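Local atomic coordinates of MIF (Toxoplasma gondii, PDB entry 4DH4), a protein that is a member of the macrophage migration inhibitory factor family, small alpha/beta proteins, and is built here as an assembly of three chains. Residues I5-A10 / V40-T45; P56-R61 / L88-N93; D17-D22 / S81-R86; G66-S71 / F99-P104. One frame throughout, in Å; residues are numbered along the deposited sequence. Where two conformers were deposited one is given.

Contact 1: I5-A10 / V40-T45; sequences IFCPVA and VGYSQT
Tyr-42 OH donates to Val-9 O over 2.8 Å. The acceptor lies at the edge of the phenol ring and in its plane, while the hydroxyl sits 22° out of the carbonyl plane of Val-9. Behind this bond runs a parallel ladder between strands 2-7 and 39-44. Gly-41 O accepts Ile-5 N at 3.0 Å, Ile-5 O takes Ser-43 N at 2.8 Å, and Ser-43 O takes Cys-7 N at 3.2 Å. At the last rung Thr-45 N donates to Cys-7 O at 3.0 Å, where both strands give out. Beyond it a water donates to Pro-8 O and Thr-45 O and accepts from Gln-44 NE2, whose direct bond to Pro-8 O is weak.

The packing divides between the two faces of the sheet. On one, Tyr-42 has CG anti to its backbone N (chi1 -175°); its CD2 meets Ile-5 CG2 at 3.7 Å, the two side chains crossing at a slant, and its OH closes to 3.3 Å on Cys-7 CB. Helices 13-31 and 70-88 cover this side. On the other, Phe-6 CD2 lies near Ser-43 CB, Phe-6 CB touches Thr-45 CG2, and the Phe-6 ring stacks on Phe-59.

This is the strand pair of the beta-alpha-beta unit 2-7, 13-31, 39-44. Four backbone bonds hold the strands in register, and beyond strand 39-44 the sheet continues through Val-40 and Gly-41 into the second subunit. Where the ladder ends, one buried hydroxyl ties the chain leaving strand 2-7 back to its partner, and a water takes over the polar groups at the margin.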
loop_
_atom_site.group_PDB
_atom_site.type_symbol
_atom_site.label_atom_id
_atom_site.label_comp_id
_atom_site.label_asym_id
_atom_site.label_seq_id
_atom_site.Cartn_x
_atom_site.Cartn_y
_atom_site.Cartn_z
ATOM N N ILE A 5 -6.268 6.256 1.780
ATOM C CA ILE A 5 -5.927 7.497 1.076
ATOM C C ILE A 5 -4.490 7.910 1.415
ATOM O O ILE A 5 -4.140 8.061 2.589
ATOM C CB ILE A 5 -6.902 8.633 1.502
ATOM C CG1 ILE A 5 -8.351 8.254 1.167
ATOM C CG2 ILE A 5 -6.496 9.989 0.881
ATOM C CD1 ILE A 5 -9.400 9.110 1.864
ATOM N N PHE A 6 -3.668 8.078 0.380
ATOM C CA PHE A 6 -2.279 8.488 0.529
ATOM C C PHE A 6 -2.115 9.870 -0.089
ATOM O O PHE A 6 -2.426 10.071 -1.263
ATOM C CB PHE A 6 -1.339 7.522 -0.190
ATOM C CG PHE A 6 -1.326 6.132 0.378
ATOM C CD1 PHE A 6 -2.247 5.179 -0.054
ATOM C CD2 PHE A 6 -0.373 5.766 1.328
ATOM C CE1 PHE A 6 -2.229 3.888 0.465
ATOM C CE2 PHE A 6 -0.341 4.474 1.857
ATOM C CZ PHE A 6 -1.272 3.533 1.427
ATOM N N CYS A 7 -1.614 10.816 0.700
ATOM C CA CYS A 7 -1.539 12.207 0.255
ATOM C C CYS A 7 -0.465 12.955 1.053
ATOM O O CYS A 7 -0.291 12.686 2.237
ATOM C CB CYS A 7 -2.914 12.855 0.436
ATOM S SG CYS A 7 -3.050 14.545 -0.136
ATOM N N PRO A 8 0.290 13.858 0.396
ATOM C CA PRO A 8 1.307 14.627 1.130
ATOM C C PRO A 8 0.744 15.706 2.068
ATOM O O PRO A 8 1.476 16.200 2.936
ATOM C CB PRO A 8 2.163 15.258 0.022
ATOM C CG PRO A 8 1.348 15.215 -1.206
ATOM C CD PRO A 8 0.291 14.155 -1.051
ATOM N N VAL A 9 -0.536 16.048 1.910
ATOM C CA VAL A 9 -1.165 17.120 2.704
ATOM C C VAL A 9 -1.131 16.813 4.207
ATOM O O VAL A 9 -1.516 15.725 4.644
ATOM C CB VAL A 9 -2.615 17.429 2.223
ATOM C CG1 VAL A 9 -3.351 18.337 3.209
ATOM C CG2 VAL A 9 -2.607 18.060 0.829
ATOM N N ALA A 10 -0.648 17.778 4.989
ATOM C CA ALA A 10 -0.585 17.637 6.437
ATOM C C ALA A 10 -1.959 17.909 7.048
ATOM O O ALA A 10 -2.195 18.966 7.644
ATOM C CB ALA A 10 0.478 18.574 7.023
ATOM N N VAL A 40 -11.391 2.359 6.733
ATOM C CA VAL A 40 -10.878 3.522 6.012
ATOM C C VAL A 40 -9.687 4.142 6.761
ATOM O O VAL A 40 -9.630 4.108 7.998
ATOM C CB VAL A 40 -11.983 4.601 5.754
ATOM C CG1 VAL A 40 -13.021 4.118 4.734
ATOM C CG2 VAL A 40 -12.679 5.021 7.060
ATOM N N GLY A 41 -8.733 4.690 6.020
ATOM C CA GLY A 41 -7.609 5.362 6.658
ATOM C C GLY A 41 -6.980 6.453 5.821
ATOM O O GLY A 41 -7.193 6.529 4.607
ATOM N N TYR A 42 -6.221 7.309 6.497
ATOM C CA TYR A 42 -5.450 8.359 5.849
ATOM C C TYR A 42 -3.987 8.183 6.204
ATOM O O TYR A 42 -3.636 7.939 7.356
ATOM C CB TYR A 42 -5.936 9.751 6.276
ATOM C CG TYR A 42 -5.261 10.893 5.540
ATOM C CD1 TYR A 42 -4.170 11.565 6.097
ATOM C CD2 TYR A 42 -5.712 11.301 4.291
ATOM C CE1 TYR A 42 -3.548 12.618 5.422
ATOM C CE2 TYR A 42 -5.106 12.360 3.610
ATOM C CZ TYR A 42 -4.022 13.010 4.177
ATOM O OH TYR A 42 -3.419 14.055 3.506
ATOM N N SER A 43 -3.130 8.311 5.207
ATOM C CA SER A 43 -1.704 8.228 5.445
ATOM C C SER A 43 -1.023 9.414 4.783
ATOM O O SER A 43 -1.082 9.559 3.558
ATOM C CB SER A 43 -1.153 6.887 4.934
ATOM O OG SER A 43 0.264 6.851 5.028
ATOM N N GLN A 44 -0.411 10.281 5.596
ATOM C CA GLN A 44 0.380 11.389 5.060
ATOM C C GLN A 44 1.693 10.827 4.529
ATOM O O GLN A 44 2.507 10.285 5.289
ATOM C CB GLN A 44 0.634 12.497 6.107
ATOM C CG GLN A 44 1.219 13.793 5.495
ATOM C CD GLN A 44 1.751 14.804 6.512
ATOM O OE1 GLN A 44 1.358 14.818 7.679
ATOM N NE2 GLN A 44 2.636 15.678 6.049
ATOM N N THR A 45 1.882 10.943 3.219
ATOM C CA THR A 45 3.115 10.514 2.589
ATOM C C THR A 45 4.177 11.596 2.778
ATOM O O THR A 45 3.894 12.677 3.315
ATOM C CB THR A 45 2.908 10.253 1.072
ATOM O OG1 THR A 45 2.509 11.469 0.424
ATOM C CG2 THR A 45 1.840 9.186 0.846
HETATM O O HOH W 1 4.091 15.380 3.313
#

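Contact 2: P56-R61 / L88-N93; sequences PCAFIR and LGVPKN. With SO4 (sulfate ion), chain B; SO4 (sulfate ion), chain C.
Val-90, in the loop that carries the chain from helix 70-88 into strand 95-102, packs on the run from Pro-56 to Ala-58 that leads into strand 58-65. Its CG1, anti to the backbone N (chi1 179°), does most of the touching: it rests 3.7 Å from Cys-57 CA and, more loosely, 4.5 Å from Ala-58 CB. The other branch, CG2, faces Pro-56 CB at 4.2 Å. Alongside, Pro-91 CD comes to 4.0 Å from Pro-56 O. No hydrogen bond joins the two segments; the contact is van der Waals, methyl on backbone and on side chain.

Strands 58-65 and 95-102 are parallel neighbours joined through helix 70-88, and this loop is the return leg of that beta-alpha-beta crossover. Gly-89 turns the chain out of the helix with positive phi (81°), and Val-90 then reaches inward as far as Cys-7 and Ile-95.

Farther along strand 58-65, Arg-61 holds two sulfate ions at the edge of its guanidinium. NE donates to O2 of the chain B sulfate at 2.7 Å, and NH1 donates almost straight (176°) to O2 of the chain C sulfate at 2.9 Å. The latter also binds Lys-2 of this chain and Arg-61 of the second subunit, probably offsetting their positive charges.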
loop_
_atom_site.group_PDB
_atom_site.type_symbol
_atom_site.label_atom_id
_atom_site.label_comp_id
_atom_site.label_asym_id
_atom_site.label_seq_id
_atom_site.Cartn_x
_atom_site.Cartn_y
_atom_site.Cartn_z
ATOM N N PRO A 56 -0.092 19.547 -5.310
ATOM C CA PRO A 56 -0.796 18.527 -4.530
ATOM C C PRO A 56 -1.553 17.528 -5.401
ATOM O O PRO A 56 -2.177 17.895 -6.407
ATOM C CB PRO A 56 -1.754 19.346 -3.666
ATOM C CG PRO A 56 -1.037 20.646 -3.479
ATOM C CD PRO A 56 -0.396 20.906 -4.816
ATOM N N CYS A 57 -1.447 16.267 -5.004
ATOM C CA CYS A 57 -2.068 15.144 -5.686
ATOM C C CYS A 57 -2.333 14.091 -4.618
ATOM O O CYS A 57 -1.907 14.243 -3.470
ATOM C CB CYS A 57 -1.139 14.599 -6.783
ATOM S SG CYS A 57 0.407 13.845 -6.200
ATOM N N ALA A 58 -3.051 13.035 -4.980
ATOM C CA ALA A 58 -3.320 11.957 -4.042
ATOM C C ALA A 58 -3.533 10.659 -4.789
ATOM O O ALA A 58 -3.854 10.656 -5.981
ATOM C CB ALA A 58 -4.545 12.280 -3.184
ATOM N N PHE A 59 -3.332 9.553 -4.090
ATOM C CA PHE A 59 -3.828 8.295 -4.610
ATOM C C PHE A 59 -4.533 7.510 -3.533
ATOM O O PHE A 59 -4.167 7.556 -2.347
ATOM C CB PHE A 59 -2.754 7.495 -5.343
ATOM C CG PHE A 59 -1.882 6.703 -4.452
ATOM C CD1 PHE A 59 -0.830 7.303 -3.783
ATOM C CD2 PHE A 59 -2.112 5.350 -4.269
ATOM C CE1 PHE A 59 -0.028 6.554 -2.942
ATOM C CE2 PHE A 59 -1.314 4.598 -3.439
ATOM C CZ PHE A 59 -0.262 5.197 -2.776
ATOM N N ILE A 60 -5.592 6.821 -3.924
ATOM C CA ILE A 60 -6.332 6.045 -2.952
ATOM C C ILE A 60 -6.523 4.624 -3.466
ATOM O O ILE A 60 -6.755 4.399 -4.658
ATOM C CB ILE A 60 -7.662 6.749 -2.474
ATOM C CG1 ILE A 60 -8.901 6.230 -3.198
ATOM C CG2 ILE A 60 -7.571 8.284 -2.551
ATOM C CD1 ILE A 60 -9.533 5.055 -2.518
ATOM N N ARG A 61 -6.393 3.674 -2.552
ATOM C CA ARG A 61 -6.520 2.255 -2.870
ATOM C C ARG A 61 -7.803 1.731 -2.269
ATOM O O ARG A 61 -7.997 1.825 -1.051
ATOM C CB ARG A 61 -5.336 1.455 -2.304
ATOM C CG ARG A 61 -3.959 1.875 -2.800
ATOM C CD ARG A 61 -2.923 0.806 -2.445
ATOM N NE ARG A 61 -3.147 -0.418 -3.218
ATOM C CZ ARG A 61 -3.495 -1.591 -2.697
ATOM N NH1 ARG A 61 -3.638 -1.732 -1.378
ATOM N NH2 ARG A 61 -3.685 -2.630 -3.496
ATOM N N LEU A 88 -9.271 18.367 1.591
ATOM C CA LEU A 88 -7.811 18.520 1.511
ATOM C C LEU A 88 -7.352 19.624 0.560
ATOM O O LEU A 88 -6.197 20.046 0.617
ATOM C CB LEU A 88 -7.132 17.192 1.130
ATOM C CG LEU A 88 -7.455 15.924 1.933
ATOM C CD1 LEU A 88 -6.773 14.708 1.308
ATOM C CD2 LEU A 88 -7.070 16.052 3.401
ATOM N N GLY A 89 -8.253 20.072 -0.312
ATOM C CA GLY A 89 -7.937 21.080 -1.323
ATOM C C GLY A 89 -7.245 20.537 -2.562
ATOM O O GLY A 89 -6.799 21.311 -3.411
ATOM N N VAL A 90 -7.151 19.210 -2.666
ATOM C CA VAL A 90 -6.498 18.557 -3.803
ATOM C C VAL A 90 -7.470 18.482 -4.975
ATOM O O VAL A 90 -8.563 17.942 -4.821
ATOM C CB VAL A 90 -6.011 17.116 -3.437
ATOM C CG1 VAL A 90 -5.352 16.438 -4.641
ATOM C CG2 VAL A 90 -5.061 17.143 -2.242
ATOM N N PRO A 91 -7.075 19.011 -6.155
ATOM C CA PRO A 91 -7.944 18.982 -7.332
ATOM C C PRO A 91 -8.295 17.541 -7.662
ATOM O O PRO A 91 -7.410 16.685 -7.655
ATOM C CB PRO A 91 -7.066 19.569 -8.443
ATOM C CG PRO A 91 -6.010 20.337 -7.743
ATOM C CD PRO A 91 -5.776 19.652 -6.441
ATOM N N LYS A 92 -9.564 17.270 -7.946
ATOM C CA LYS A 92 -9.970 15.886 -8.173
ATOM C C LYS A 92 -9.266 15.241 -9.362
ATOM O O LYS A 92 -8.982 14.043 -9.332
ATOM C CB LYS A 92 -11.496 15.696 -8.205
ATOM C CG LYS A 92 -12.278 16.484 -9.225
ATOM C CD LYS A 92 -13.757 16.110 -9.107
ATOM C CE LYS A 92 -14.663 17.155 -9.708
ATOM N NZ LYS A 92 -16.089 16.784 -9.479
ATOM N N ASN A 93 -8.933 16.045 -10.375
ATOM C CA ASN A 93 -8.178 15.548 -11.534
ATOM C C ASN A 93 -6.706 15.211 -11.259
ATOM O O ASN A 93 -5.996 14.746 -12.157
ATOM C CB ASN A 93 -8.327 16.479 -12.761
ATOM C CG ASN A 93 -7.558 17.798 -12.632
ATOM O OD1 ASN A 93 -6.845 18.055 -11.652
ATOM N ND2 ASN A 93 -7.712 18.651 -13.642
HETATM S S SO4 B . -2.861 -1.003 -6.937
HETATM O O1 SO4 B . -3.118 -0.033 -8.002
HETATM O O2 SO4 B . -2.342 -0.277 -5.787
HETATM O O3 SO4 B . -4.111 -1.667 -6.627
HETATM O O4 SO4 B . -1.861 -1.951 -7.429
HETATM S S SO4 C . -5.196 -5.397 -1.088
HETATM O O1 SO4 C . -6.299 -5.834 -0.230
HETATM O O2 SO4 C . -4.471 -4.349 -0.385
HETATM O O3 SO4 C . -4.351 -6.546 -1.346
HETATM O O4 SO4 C . -5.774 -4.871 -2.325
#

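Contact 3: D17-D22 / S81-R86; sequences DALLKD and SAACER
Ala-83 is the first residue of 81-86 to meet residues 17-22. Leu-19 CD1 comes down beside it, 3.8 Å from Ala-83 CB and 3.6 Å from Ala-83 O, while Asp-22 CB approaches the same methyl at 4.2 Å. Next in sequence, Cys-84 turns its CB away from the other helix, yet SG still lies 4.2 Å from Leu-19 CD1. Glu-85 heads off to the loop beyond the helix, where OE1 accepts Lys-92 N.

Arg-86 supplies the polar end. Its chain bends at chi3, the guanidinium sets one face, toward its rim, over Ala-83 CA, and NH2 meets Asp-22 OD1 tip to tip in a salt bridge of 3.0 Å. The acceptor lies close to the guanidinium plane, but the donor arrives 62° out of the carboxylate plane, the two planes being 57° apart. Asp-22 OD1 also bonds His-87 NE2, so one oxygen is gripped twice, an arrangement that would tend to favour its negative form.

The helix segments run antiparallel (166°) with axes 9.7 Å apart. Both lie on the same face of the sheet, where Leu-19 and Cys-84 each rest on Ile-5 of strand 2-7, Leu-19 reaches Tyr-42 of strand 39-44, and Cys-84 touches Ile-95 of strand 95-102.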
loop_
_atom_site.group_PDB
_atom_site.type_symbol
_atom_site.label_atom_id
_atom_site.label_comp_id
_atom_site.label_asym_id
_atom_site.label_seq_id
_atom_site.Cartn_x
_atom_site.Cartn_y
_atom_site.Cartn_z
ATOM N N ASP A 17 -10.888 13.164 10.149
ATOM C CA ASP A 17 -12.132 12.577 10.656
ATOM C C ASP A 17 -13.297 12.802 9.696
ATOM O O ASP A 17 -14.010 11.857 9.353
ATOM C CB ASP A 17 -12.477 13.124 12.051
ATOM C CG ASP A 17 -11.976 12.232 13.175
ATOM O OD1 ASP A 17 -12.199 11.001 13.113
ATOM O OD2 ASP A 17 -11.368 12.758 14.135
ATOM N N ALA A 18 -13.469 14.048 9.256
ATOM C CA ALA A 18 -14.550 14.416 8.332
ATOM C C ALA A 18 -14.404 13.724 6.972
ATOM O O ALA A 18 -15.382 13.206 6.414
ATOM C CB ALA A 18 -14.610 15.930 8.154
ATOM N N LEU A 19 -13.178 13.717 6.455
ATOM C CA LEU A 19 -12.857 12.998 5.226
ATOM C C LEU A 19 -13.214 11.517 5.326
ATOM O O LEU A 19 -13.889 10.967 4.441
ATOM C CB LEU A 19 -11.370 13.158 4.881
ATOM C CG LEU A 19 -10.868 12.429 3.629
ATOM C CD1 LEU A 19 -11.641 12.869 2.375
ATOM C CD2 LEU A 19 -9.372 12.640 3.460
ATOM N N LEU A 20 -12.762 10.876 6.400
ATOM C CA LEU A 20 -12.927 9.432 6.533
ATOM C C LEU A 20 -14.382 9.041 6.765
ATOM O O LEU A 20 -14.819 7.989 6.310
ATOM C CB LEU A 20 -12.000 8.851 7.605
ATOM C CG LEU A 20 -10.489 8.981 7.372
ATOM C CD1 LEU A 20 -9.721 8.398 8.546
ATOM C CD2 LEU A 20 -10.027 8.320 6.063
ATOM N N LYS A 21 -15.134 9.906 7.443
ATOM C CA LYS A 21 -16.581 9.721 7.570
ATOM C C LYS A 21 -17.284 9.775 6.218
ATOM O O LYS A 21 -18.191 8.984 5.962
ATOM C CB LYS A 21 -17.185 10.760 8.515
ATOM C CG LYS A 21 -16.890 10.476 9.959
ATOM C CD LYS A 21 -17.539 11.508 10.857
ATOM C CE LYS A 21 -16.929 11.478 12.248
ATOM N NZ LYS A 21 -17.109 10.173 12.918
ATOM N N ASP A 22 -16.875 10.713 5.366
ATOM C CA ASP A 22 -17.403 10.804 4.006
ATOM C C ASP A 22 -17.018 9.553 3.218
ATOM O O ASP A 22 -17.840 8.991 2.497
ATOM C CB ASP A 22 -16.872 12.052 3.291
ATOM C CG ASP A 22 -17.621 13.327 3.677
ATOM O OD1 ASP A 22 -17.178 14.416 3.254
ATOM O OD2 ASP A 22 -18.649 13.249 4.389
ATOM N N SER A 81 -12.802 11.274 -4.745
ATOM C CA SER A 81 -12.078 12.408 -5.306
ATOM C C SER A 81 -12.688 13.717 -4.818
ATOM O O SER A 81 -11.968 14.625 -4.393
ATOM C CB SER A 81 -12.102 12.369 -6.836
ATOM O OG SER A 81 -11.211 11.392 -7.327
ATOM N N ALA A 82 -14.017 13.785 -4.861
ATOM C CA ALA A 82 -14.759 14.995 -4.474
ATOM C C ALA A 82 -14.544 15.322 -2.990
ATOM O O ALA A 82 -14.375 16.486 -2.626
ATOM C CB ALA A 82 -16.243 14.851 -4.796
ATOM N N ALA A 83 -14.515 14.286 -2.152
ATOM C CA ALA A 83 -14.287 14.433 -0.712
ATOM C C ALA A 83 -12.871 14.921 -0.399
ATOM O O ALA A 83 -12.675 15.762 0.482
ATOM C CB ALA A 83 -14.573 13.118 0.003
ATOM N N CYS A 84 -11.884 14.397 -1.126
ATOM C CA CYS A 84 -10.497 14.844 -0.969
ATOM C C CYS A 84 -10.356 16.305 -1.393
ATOM O O CYS A 84 -9.633 17.070 -0.766
ATOM C CB CYS A 84 -9.542 13.963 -1.781
ATOM S SG CYS A 84 -9.324 12.287 -1.098
ATOM N N GLU A 85 -11.048 16.684 -2.460
ATOM C CA GLU A 85 -11.011 18.068 -2.937
ATOM C C GLU A 85 -11.599 19.000 -1.885
ATOM O O GLU A 85 -11.018 20.039 -1.569
ATOM C CB GLU A 85 -11.793 18.191 -4.237
ATOM C CG GLU A 85 -11.654 19.535 -4.931
ATOM C CD GLU A 85 -12.309 19.514 -6.288
ATOM O OE1 GLU A 85 -11.575 19.501 -7.297
ATOM O OE2 GLU A 85 -13.561 19.472 -6.343
ATOM N N ARG A 86 -12.748 18.594 -1.351
ATOM C CA ARG A 86 -13.486 19.315 -0.313
ATOM C C ARG A 86 -12.691 19.441 0.991
ATOM O O ARG A 86 -12.602 20.527 1.566
ATOM C CB ARG A 86 -14.811 18.583 -0.070
ATOM C CG ARG A 86 -15.811 19.239 0.872
ATOM C CD ARG A 86 -17.239 18.748 0.553
ATOM N NE ARG A 86 -17.463 17.331 0.876
ATOM C CZ ARG A 86 -17.625 16.345 -0.015
ATOM N NH1 ARG A 86 -17.588 16.588 -1.324
ATOM N NH2 ARG A 86 -17.824 15.102 0.405
#

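Contact 4: G66-S71 / F99-P104; sequences GGITSS and FTNKSP. With SO4 (sulfate ion), chain C.
Ile-68 is the tight part of this contact: one side chain pressed along the backbone of strand 95-102 from Phe-99 to Asn-101. CG1, anti to the carbonyl carbon (chi1 -59°), lies 3.7 Å from Thr-100 O and 3.8 Å from Asn-101 CA. CG2 points to the other end of the strand segment and meets Phe-99 CB at 3.9 Å, and CD1 sits at the edge of the Phe-99 ring, near its plane. The ring itself leads away into the core, where Asn-73, Ile-76 and Ala-77 of helix 70-88 receive it.

Around this isoleucine the contact opens out. Gly-66 and Gly-67 both have positive phi and swing the chain past exposed Asn-101; Gly-66 O bonds Ser-64 OG. Thr-69 points its CB away from the strand and acts as N-cap of helix 70-88, OG1 accepting Thr-72 N.

The strand has other business at Thr-100 and Lys-102. The lysine chain bends at chi2 and chi3; NZ bonds Phe-99 O of the second subunit and O3 of the chain C sulfate, the latter at 2.9 Å. Thr-100 CG2 comes to 3.5 Å from O4 of the same ion.

The arrangement is that of a beta-alpha-beta unit made of strand 58-65, helix 70-88 and strand 95-102: the loop that enters the helix folds over the end of the parallel strand still to come, while that strand contributes to the interfaces of the trimer.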
loop_
_atom_site.group_PDB
_atom_site.type_symbol
_atom_site.label_atom_id
_atom_site.label_comp_id
_atom_site.label_asym_id
_atom_site.label_seq_id
_atom_site.Cartn_x
_atom_site.Cartn_y
_atom_site.Cartn_z
ATOM N N GLY A 66 -15.604 -8.873 -4.085
ATOM C CA GLY A 66 -16.651 -8.623 -5.076
ATOM C C GLY A 66 -17.053 -7.159 -5.114
ATOM O O GLY A 66 -16.609 -6.359 -4.287
ATOM N N GLY A 67 -17.903 -6.809 -6.077
ATOM C CA GLY A 67 -18.476 -5.469 -6.153
ATOM C C GLY A 67 -17.613 -4.529 -6.965
ATOM O O GLY A 67 -17.984 -3.387 -7.188
ATOM N N ILE A 68 -16.460 -5.013 -7.418
ATOM C CA ILE A 68 -15.549 -4.189 -8.215
ATOM C C ILE A 68 -15.976 -4.264 -9.681
ATOM O O ILE A 68 -15.830 -5.303 -10.316
ATOM C CB ILE A 68 -14.057 -4.615 -8.015
ATOM C CG1 ILE A 68 -13.649 -4.503 -6.533
ATOM C CG2 ILE A 68 -13.103 -3.802 -8.929
ATOM C CD1 ILE A 68 -13.844 -3.098 -5.903
ATOM N N THR A 69 -16.546 -3.174 -10.203
ATOM C CA THR A 69 -17.031 -3.146 -11.592
ATOM C C THR A 69 -16.811 -1.749 -12.151
ATOM O O THR A 69 -16.693 -0.804 -11.386
ATOM C CB THR A 69 -18.548 -3.448 -11.705
ATOM O OG1 THR A 69 -19.303 -2.345 -11.177
ATOM C CG2 THR A 69 -18.925 -4.732 -10.974
ATOM N N SER A 70 -16.810 -1.603 -13.473
ATOM C CA SER A 70 -16.610 -0.276 -14.057
ATOM C C SER A 70 -17.559 0.789 -13.473
ATOM O O SER A 70 -17.106 1.868 -13.092
ATOM C CB SER A 70 -16.697 -0.317 -15.589
ATOM O OG SER A 70 -16.177 0.886 -16.132
ATOM N N SER A 71 -18.854 0.477 -13.394
ATOM C CA SER A 71 -19.842 1.457 -12.917
ATOM C C SER A 71 -19.645 1.789 -11.441
ATOM O O SER A 71 -19.663 2.961 -11.052
ATOM C CB SER A 71 -21.276 0.975 -13.162
ATOM O OG SER A 71 -21.448 0.499 -14.484
ATOM N N PHE A 99 -8.625 0.096 -7.910
ATOM C CA PHE A 99 -9.557 -0.858 -7.328
ATOM C C PHE A 99 -9.027 -2.274 -7.445
ATOM O O PHE A 99 -8.426 -2.644 -8.463
ATOM C CB PHE A 99 -10.923 -0.724 -8.004
ATOM C CG PHE A 99 -11.546 0.632 -7.820
ATOM C CD1 PHE A 99 -12.483 0.850 -6.805
ATOM C CD2 PHE A 99 -11.176 1.703 -8.632
ATOM C CE1 PHE A 99 -13.043 2.112 -6.609
ATOM C CE2 PHE A 99 -11.735 2.984 -8.433
ATOM C CZ PHE A 99 -12.664 3.174 -7.427
ATOM N N THR A 100 -9.250 -3.060 -6.395
ATOM C CA THR A 100 -8.780 -4.442 -6.350
ATOM C C THR A 100 -9.899 -5.356 -5.871
ATOM O O THR A 100 -10.471 -5.135 -4.797
ATOM C CB THR A 100 -7.538 -4.579 -5.431
ATOM O OG1 THR A 100 -6.489 -3.718 -5.907
ATOM C CG2 THR A 100 -7.036 -6.020 -5.405
ATOM N N ASN A 101 -10.229 -6.351 -6.693
ATOM C CA ASN A 101 -11.187 -7.383 -6.311
ATOM C C ASN A 101 -10.475 -8.533 -5.608
ATOM O O ASN A 101 -9.573 -9.175 -6.177
ATOM C CB ASN A 101 -11.933 -7.932 -7.522
ATOM C CG ASN A 101 -12.861 -9.078 -7.148
ATOM O OD1 ASN A 101 -12.661 -10.229 -7.560
ATOM N ND2 ASN A 101 -13.853 -8.777 -6.333
ATOM N N LYS A 102 -10.876 -8.781 -4.368
ATOM C CA LYS A 102 -10.301 -9.861 -3.586
ATOM C C LYS A 102 -11.240 -11.051 -3.513
ATOM O O LYS A 102 -12.457 -10.884 -3.423
ATOM C CB LYS A 102 -9.983 -9.384 -2.158
ATOM C CG LYS A 102 -9.180 -8.083 -2.060
ATOM C CD LYS A 102 -7.781 -8.207 -2.683
ATOM C CE LYS A 102 -6.895 -9.197 -1.935
ATOM N NZ LYS A 102 -5.484 -9.048 -2.393
ATOM N N SER A 103 -10.664 -12.252 -3.548
ATOM C CA SER A 103 -11.404 -13.473 -3.256
ATOM C C SER A 103 -11.677 -13.534 -1.749
ATOM O O SER A 103 -10.902 -12.978 -0.966
ATOM C CB SER A 103 -10.599 -14.698 -3.698
ATOM O OG SER A 103 -10.343 -14.661 -5.092
ATOM N N PRO A 104 -12.780 -14.191 -1.335
ATOM C CA PRO A 104 -13.048 -14.310 0.109
ATOM C C PRO A 104 -11.887 -14.937 0.896
ATOM O O PRO A 104 -11.585 -14.482 1.996
ATOM C CB PRO A 104 -14.290 -15.209 0.165
ATOM C CG PRO A 104 -14.960 -15.010 -1.142
ATOM C CD PRO A 104 -13.839 -14.846 -2.132
HETATM S S SO4 C . -5.196 -5.397 -1.088
HETATM O O1 SO4 C . -6.299 -5.834 -0.230
HETATM O O2 SO4 C . -4.471 -4.349 -0.385
HETATM O O3 SO4 C . -4.351 -6.546 -1.346
HETATM O O4 SO4 C . -5.774 -4.871 -2.325
#

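In the fold
From the N terminus, contact 1 closes first, pairing strands 2-7 and 39-44 around helix 13-31. Contact 3 opens within that loop, on the helix, and closes far later on helix 70-88, so it crosses contact 1 and binds the two helices over the sheet. Contact 2 opens at strand 58-65 after contact 1 is complete and closes beyond helix 70-88, crossing contact 3. Contact 4 starts before that helix, ends on strand 95-102, and crosses both 2 and 3. Contacts 1 and 2 touch where strands 2-7 and 58-65 are neighbours. Contact 4 lies on the opposite side of the chain's centre from the other three, but shares the chain C sulfate with contact 2.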